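Local coordinates for conserved hypothetical exported protein (Bacteroides fragilis, PDB 4JJA) that is of unknown function but may act as a peptidoglycan exo-beta-N-acetylmuramidase, at residues I8-T13 with L140-P145; K136-D141 with T198-K203. One frame throughout, in Å; residues are numbered along the deposited sequence. Where two conformers were deposited one is given.

Interaction 1 of 2, residues I8-T13 with L140-P145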
loop_
_atom_site.group_PDB
_atom_site.type_symbol
_atom_site.label_atom_id
_atom_site.label_comp_id
_atom_site.label_asym_id
_atom_site.label_seq_id
_atom_site.Cartn_x
_atom_site.Cartn_y
_atom_site.Cartn_z
ATOM N N ILE A 8 -1.222 -16.126 -9.018
ATOM C CA ILE A 8 -0.731 -15.651 -7.731
ATOM C C ILE A 8 -0.185 -16.825 -6.908
ATOM O O ILE A 8 -0.463 -18.003 -7.185
ATOM C CB ILE A 8 -1.804 -14.892 -6.945
ATOM C CG1 ILE A 8 -2.970 -15.807 -6.568
ATOM C CG2 ILE A 8 -2.260 -13.610 -7.708
ATOM C CD1 ILE A 8 -3.974 -15.159 -5.601
ATOM N N GLY A 9 0.616 -16.518 -5.894
ATOM C CA GLY A 9 1.199 -17.534 -5.041
ATOM C C GLY A 9 0.126 -18.470 -4.467
ATOM O O GLY A 9 0.325 -19.673 -4.419
ATOM N N ALA A 10 -0.972 -17.899 -3.954
ATOM C CA ALA A 10 -1.978 -18.698 -3.237
ATOM C C ALA A 10 -2.647 -19.737 -4.127
ATOM O O ALA A 10 -3.157 -20.735 -3.615
ATOM C CB ALA A 10 -3.005 -17.815 -2.581
ATOM N N GLU A 11 -2.656 -19.549 -5.441
ATOM C CA GLU A 11 -3.235 -20.517 -6.376
ATOM C C GLU A 11 -2.376 -21.754 -6.542
ATOM O O GLU A 11 -2.855 -22.797 -6.999
ATOM C CB GLU A 11 -3.372 -19.874 -7.761
ATOM C CG GLU A 11 -4.448 -18.860 -7.869
ATOM C CD GLU A 11 -4.511 -18.250 -9.259
ATOM O OE1 GLU A 11 -3.775 -17.283 -9.520
ATOM O OE2 GLU A 11 -5.284 -18.773 -10.106
ATOM N N GLN A 12 -1.095 -21.640 -6.231
ATOM C CA GLN A 12 -0.104 -22.678 -6.499
ATOM C C GLN A 12 -0.012 -23.668 -5.314
ATOM O O GLN A 12 1.020 -23.813 -4.670
ATOM C CB GLN A 12 1.256 -22.048 -6.765
ATOM C CG GLN A 12 1.198 -21.121 -7.971
ATOM C CD GLN A 12 2.486 -20.340 -8.100
ATOM O OE1 GLN A 12 3.583 -20.940 -8.225
ATOM N NE2 GLN A 12 2.372 -19.022 -8.129
ATOM N N THR A 13 -1.150 -24.305 -5.034
ATOM C CA THR A 13 -1.242 -25.137 -3.846
ATOM C C THR A 13 -0.219 -26.262 -3.845
ATOM O O THR A 13 0.274 -26.640 -2.792
ATOM C CB THR A 13 -2.628 -25.669 -3.629
ATOM O OG1 THR A 13 -2.976 -26.497 -4.729
ATOM C CG2 THR A 13 -3.637 -24.540 -3.484
ATOM N N LEU A 140 2.685 -15.722 0.237
ATOM C CA LEU A 140 2.025 -16.139 -1.015
ATOM C C LEU A 140 1.925 -14.869 -1.830
ATOM O O LEU A 140 1.074 -14.004 -1.536
ATOM C CB LEU A 140 0.680 -16.790 -0.690
ATOM C CG LEU A 140 0.764 -18.007 0.216
ATOM C CD1 LEU A 140 -0.662 -18.500 0.485
ATOM C CD2 LEU A 140 1.693 -19.104 -0.329
ATOM N N ASP A 141 2.841 -14.667 -2.765
ATOM C CA ASP A 141 2.984 -13.318 -3.308
ATOM C C ASP A 141 1.811 -12.950 -4.195
ATOM O O ASP A 141 1.191 -13.829 -4.848
ATOM C CB ASP A 141 4.306 -13.172 -4.061
ATOM C CG ASP A 141 5.007 -11.847 -3.867
ATOM O OD1 ASP A 141 4.698 -11.099 -2.925
ATOM O OD2 ASP A 141 5.970 -11.633 -4.679
ATOM N N ARG A 142 1.498 -11.664 -4.230
ATOM C CA ARG A 142 0.535 -11.084 -5.147
ATOM C C ARG A 142 1.213 -9.927 -5.857
ATOM O O ARG A 142 2.144 -9.330 -5.342
ATOM C CB ARG A 142 -0.735 -10.617 -4.449
ATOM C CG ARG A 142 -1.554 -11.769 -3.876
ATOM C CD ARG A 142 -2.852 -11.307 -3.236
ATOM N NE ARG A 142 -3.520 -12.476 -2.637
ATOM C CZ ARG A 142 -4.624 -13.046 -3.069
ATOM N NH1 ARG A 142 -5.310 -12.532 -4.086
ATOM N NH2 ARG A 142 -5.070 -14.130 -2.450
ATOM N N PRO A 143 0.726 -9.597 -7.049
ATOM C CA PRO A 143 1.311 -8.479 -7.772
ATOM C C PRO A 143 1.226 -7.148 -7.066
ATOM O O PRO A 143 0.328 -6.943 -6.258
ATOM C CB PRO A 143 0.491 -8.426 -9.086
ATOM C CG PRO A 143 0.061 -9.816 -9.288
ATOM C CD PRO A 143 -0.265 -10.293 -7.884
ATOM N N ASN A 144 2.170 -6.271 -7.396
ATOM C CA ASN A 144 2.065 -4.867 -7.046
ATOM C C ASN A 144 1.452 -4.171 -8.252
ATOM O O ASN A 144 2.081 -4.155 -9.309
ATOM C CB ASN A 144 3.461 -4.326 -6.728
ATOM C CG ASN A 144 3.468 -2.861 -6.365
ATOM O OD1 ASN A 144 2.466 -2.156 -6.556
ATOM N ND2 ASN A 144 4.637 -2.386 -5.902
ATOM N N PRO A 145 0.233 -3.596 -8.135
ATOM C CA PRO A 145 -0.368 -2.951 -9.299
ATOM C C PRO A 145 0.383 -1.706 -9.753
ATOM O O PRO A 145 0.183 -1.231 -10.852
ATOM C CB PRO A 145 -1.774 -2.608 -8.811
ATOM C CG PRO A 145 -1.602 -2.421 -7.314
ATOM C CD PRO A 145 -0.602 -3.462 -6.918
HETATM O O HOH W 1 -1.187 -15.187 -3.347
#
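Ile8 meets Arg142 and Pro143 through its two branches: a chi1 of 64° sets CG1 between the backbone N and the carbonyl carbon, with CG2 beside the N. CD1, at the end of the first branch, lies over one face of the Arg142 guanidinium, displaced toward its rim, 3.3 Å from Arg142 NH1 and 3.4 Å from Arg142 CZ. The extended arginine chain carries NE out to the Ile8 side, and a chi4 of -110° sets the CZ of Arg142. The side chains of Ile8 and Pro143 cross at about a right angle, Ile8 CG2 resting 3.9 Å from Pro143 CD.

Beside this apolar cover the main chains join directly: Gly9 N donates to Asp141 O at 2.9 Å, in the carbonyl plane. Gly9, with no side chain, brings its CA to 4.3 Å from Leu140 CA. One water accepts from Ala10 N at 2.8 Å and lies 3.1 Å from Asp141 O, to which it can donate, while Ala10 CB packs against Leu140 CD1 at 3.9 Å. The turn itself is tied by Gln12 NE2 and Glu11 N, which reach Ile8 O from opposite faces of its plane.

Arg142 is also held by a salt bridge from NE to Asp108 and a hydrogen bond from NH2 to the Met34 carbonyl. The contact thus seats the turn before helix 13-20 on the chain leaving the C-terminal end of strand 136-140, with strand 197-200 alongside, its Ile200 touching both Leu140 and Gln12.

Interaction 2 of 2, residues K136-D141 with T198-K203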
loop_
_atom_site.group_PDB
_atom_site.type_symbol
_atom_site.label_atom_id
_atom_site.label_comp_id
_atom_site.label_asym_id
_atom_site.label_seq_id
_atom_site.Cartn_x
_atom_site.Cartn_y
_atom_site.Cartn_z
ATOM N N LYS A 136 8.592 -19.291 11.208
ATOM C CA LYS A 136 8.772 -19.105 9.780
ATOM C C LYS A 136 7.617 -18.284 9.222
ATOM O O LYS A 136 6.501 -18.362 9.678
ATOM C CB LYS A 136 8.767 -20.435 9.074
ATOM C CG LYS A 136 9.889 -21.392 9.425
ATOM C CD LYS A 136 9.757 -22.654 8.542
ATOM C CE LYS A 136 8.642 -23.602 8.996
ATOM N N ILE A 137 7.934 -17.456 8.226
ATOM C CA ILE A 137 6.921 -16.767 7.421
ATOM C C ILE A 137 6.935 -17.325 6.003
ATOM O O ILE A 137 7.978 -17.520 5.375
ATOM C CB ILE A 137 7.136 -15.242 7.454
ATOM C CG1 ILE A 137 6.770 -14.697 8.838
ATOM C CG2 ILE A 137 6.336 -14.558 6.326
ATOM C CD1 ILE A 137 6.992 -13.185 9.034
ATOM N N LEU A 138 5.737 -17.584 5.516
ATOM C CA LEU A 138 5.494 -17.986 4.138
ATOM C C LEU A 138 4.681 -16.860 3.486
ATOM O O LEU A 138 3.582 -16.582 3.899
ATOM C CB LEU A 138 4.699 -19.293 4.115
ATOM C CG LEU A 138 4.302 -19.803 2.730
ATOM C CD1 LEU A 138 5.508 -20.239 1.917
ATOM C CD2 LEU A 138 3.299 -20.959 2.835
ATOM N N ILE A 139 5.230 -16.236 2.442
ATOM C CA ILE A 139 4.523 -15.181 1.723
ATOM C C ILE A 139 4.006 -15.760 0.406
ATOM O O ILE A 139 4.776 -16.268 -0.429
ATOM C CB ILE A 139 5.427 -13.966 1.444
ATOM C CG1 ILE A 139 5.985 -13.424 2.787
ATOM C CG2 ILE A 139 4.634 -12.906 0.601
ATOM C CD1 ILE A 139 6.969 -12.295 2.633
ATOM N N LEU A 140 2.685 -15.722 0.237
ATOM C CA LEU A 140 2.025 -16.139 -1.015
ATOM C C LEU A 140 1.925 -14.869 -1.830
ATOM O O LEU A 140 1.074 -14.004 -1.536
ATOM C CB LEU A 140 0.680 -16.790 -0.690
ATOM C CG LEU A 140 0.764 -18.007 0.216
ATOM C CD1 LEU A 140 -0.662 -18.500 0.485
ATOM C CD2 LEU A 140 1.693 -19.104 -0.329
ATOM N N ASP A 141 2.841 -14.667 -2.765
ATOM C CA ASP A 141 2.984 -13.318 -3.308
ATOM C C ASP A 141 1.811 -12.950 -4.195
ATOM O O ASP A 141 1.191 -13.829 -4.848
ATOM C CB ASP A 141 4.306 -13.172 -4.061
ATOM C CG ASP A 141 5.007 -11.847 -3.867
ATOM O OD1 ASP A 141 4.698 -11.099 -2.925
ATOM O OD2 ASP A 141 5.970 -11.633 -4.679
ATOM N N THR A 198 10.034 -17.586 3.321
ATOM C CA THR A 198 9.914 -18.253 2.034
ATOM C C THR A 198 8.827 -17.549 1.250
ATOM O O THR A 198 7.766 -17.261 1.806
ATOM C CB THR A 198 9.511 -19.711 2.226
ATOM O OG1 THR A 198 10.489 -20.367 3.023
ATOM C CG2 THR A 198 9.246 -20.446 0.880
ATOM N N VAL A 199 9.126 -17.194 0.010
ATOM C CA VAL A 199 8.149 -16.583 -0.887
ATOM C C VAL A 199 7.759 -17.597 -1.965
ATOM O O VAL A 199 8.626 -18.197 -2.590
ATOM C CB VAL A 199 8.662 -15.278 -1.532
ATOM C CG1 VAL A 199 7.550 -14.654 -2.356
ATOM C CG2 VAL A 199 9.252 -14.338 -0.482
ATOM N N ILE A 200 6.450 -17.759 -2.184
ATOM C CA ILE A 200 5.920 -18.456 -3.356
ATOM C C ILE A 200 5.621 -17.354 -4.380
ATOM O O ILE A 200 4.669 -16.590 -4.232
ATOM C CB ILE A 200 4.630 -19.246 -3.066
ATOM C CG1 ILE A 200 4.835 -20.179 -1.864
ATOM C CG2 ILE A 200 4.166 -19.980 -4.331
ATOM C CD1 ILE A 200 5.978 -21.218 -2.010
ATOM N N PRO A 201 6.473 -17.192 -5.396
ATOM C CA PRO A 201 6.297 -16.092 -6.339
ATOM C C PRO A 201 5.128 -16.297 -7.268
ATOM O O PRO A 201 4.734 -17.425 -7.551
ATOM C CB PRO A 201 7.627 -16.087 -7.137
ATOM C CG PRO A 201 8.611 -16.781 -6.304
ATOM C CD PRO A 201 7.807 -17.804 -5.550
ATOM N N CYS A 202 4.592 -15.197 -7.766
ATOM C CA CYS A 202 3.633 -15.286 -8.832
ATOM C C CYS A 202 4.276 -15.874 -10.093
ATOM O O CYS A 202 5.472 -15.683 -10.321
ATOM C CB CYS A 202 3.147 -13.903 -9.231
ATOM S SG CYS A 202 2.349 -12.955 -7.928
ATOM N N LYS A 203 3.450 -16.514 -10.911
ATOM C CA LYS A 203 3.867 -16.917 -12.263
ATOM C C LYS A 203 3.241 -15.979 -13.270
ATOM O O LYS A 203 2.207 -15.364 -12.994
ATOM C CB LYS A 203 3.460 -18.335 -12.580
ATOM C CG LYS A 203 4.123 -19.350 -11.655
ATOM C CD LYS A 203 3.708 -20.788 -11.988
ATOM C CE LYS A 203 4.596 -21.811 -11.323
ATOM N NZ LYS A 203 6.043 -21.454 -11.258
HETATM O O HOH W 2 9.853 -19.727 5.762
#
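Asp141, Ile200 and Thr198 bury the most surface where strand 136-140 runs parallel to strand 197-200, their axes 18° apart and 4.7 Å at closest approach. The backbone of the second strand alternates between partners on the first: Thr198 N donates to Ile137 O and Thr198 O accepts from Ile139 N, then Ile200 N donates to Ile139 O and Ile200 O accepts from Asp141 N. In the first three of these bonds the donor lies nearly in line with the C=O; the last, Asp141 N to Ile200 O at 3.0 Å, has its donor tilted 17° from the carbonyl plane.

Ile200 shares a face of the sheet with Leu138 and Leu140. Its CG1 sits beside the backbone N (chi1 -53°) and touches both leucines, at 3.7 Å from Leu140 CD2 and 3.8 Å from Leu138 CD1; the Leu140 side chain lies alongside and points the same way. Thr198 extends this patch through CG2, 3.9 Å from Leu138 CD1, while its OG1 donates to a water that in turn donates to Ile137 O. Just past its strand, Asp141 crosses Val199 obliquely, with Asp141 CB 4.0 Å from Val199 CG1, and the carbonyl O of Asp141 comes 3.4 Å from Cys202 SG.

The carboxylate of Asp141 turns to other partners: OD2 accepts from Tyr368 and Thr175 hydroxyls, and OD1 from Gly177 N. Tyr16 of helix 13-20 packs on both leucines.

Chemically, the pairing adds the edge strand of a parallel sheet, as in Rossmann-like folds, through regular amide bonds and an aliphatic face. The three outside donors fix the rotation of the buried Asp141 carboxylate where the strand gives way to loop.

How the interactions relate
Both contacts are buried and share Leu140 and Asp141, their centres about 7 Å apart. Interaction 2 belongs to the sheet: regular main-chain pairing and aliphatic packing fix its edge strand, though Thr198 and Val199 remain partly exposed. Interaction 1 lies just past the strand end, where one direct backbone bond, a water and an isoleucine methyl over a guanidinium replace that repeating pattern. Asp141 serves both through its backbone, giving its N to the edge strand and its O to the N-terminal turn. The two also meet directly, with Cys202 SG packed against Arg142 and Pro143 and a probable hydrogen bond from Gln12 NE2 to Pro201 O.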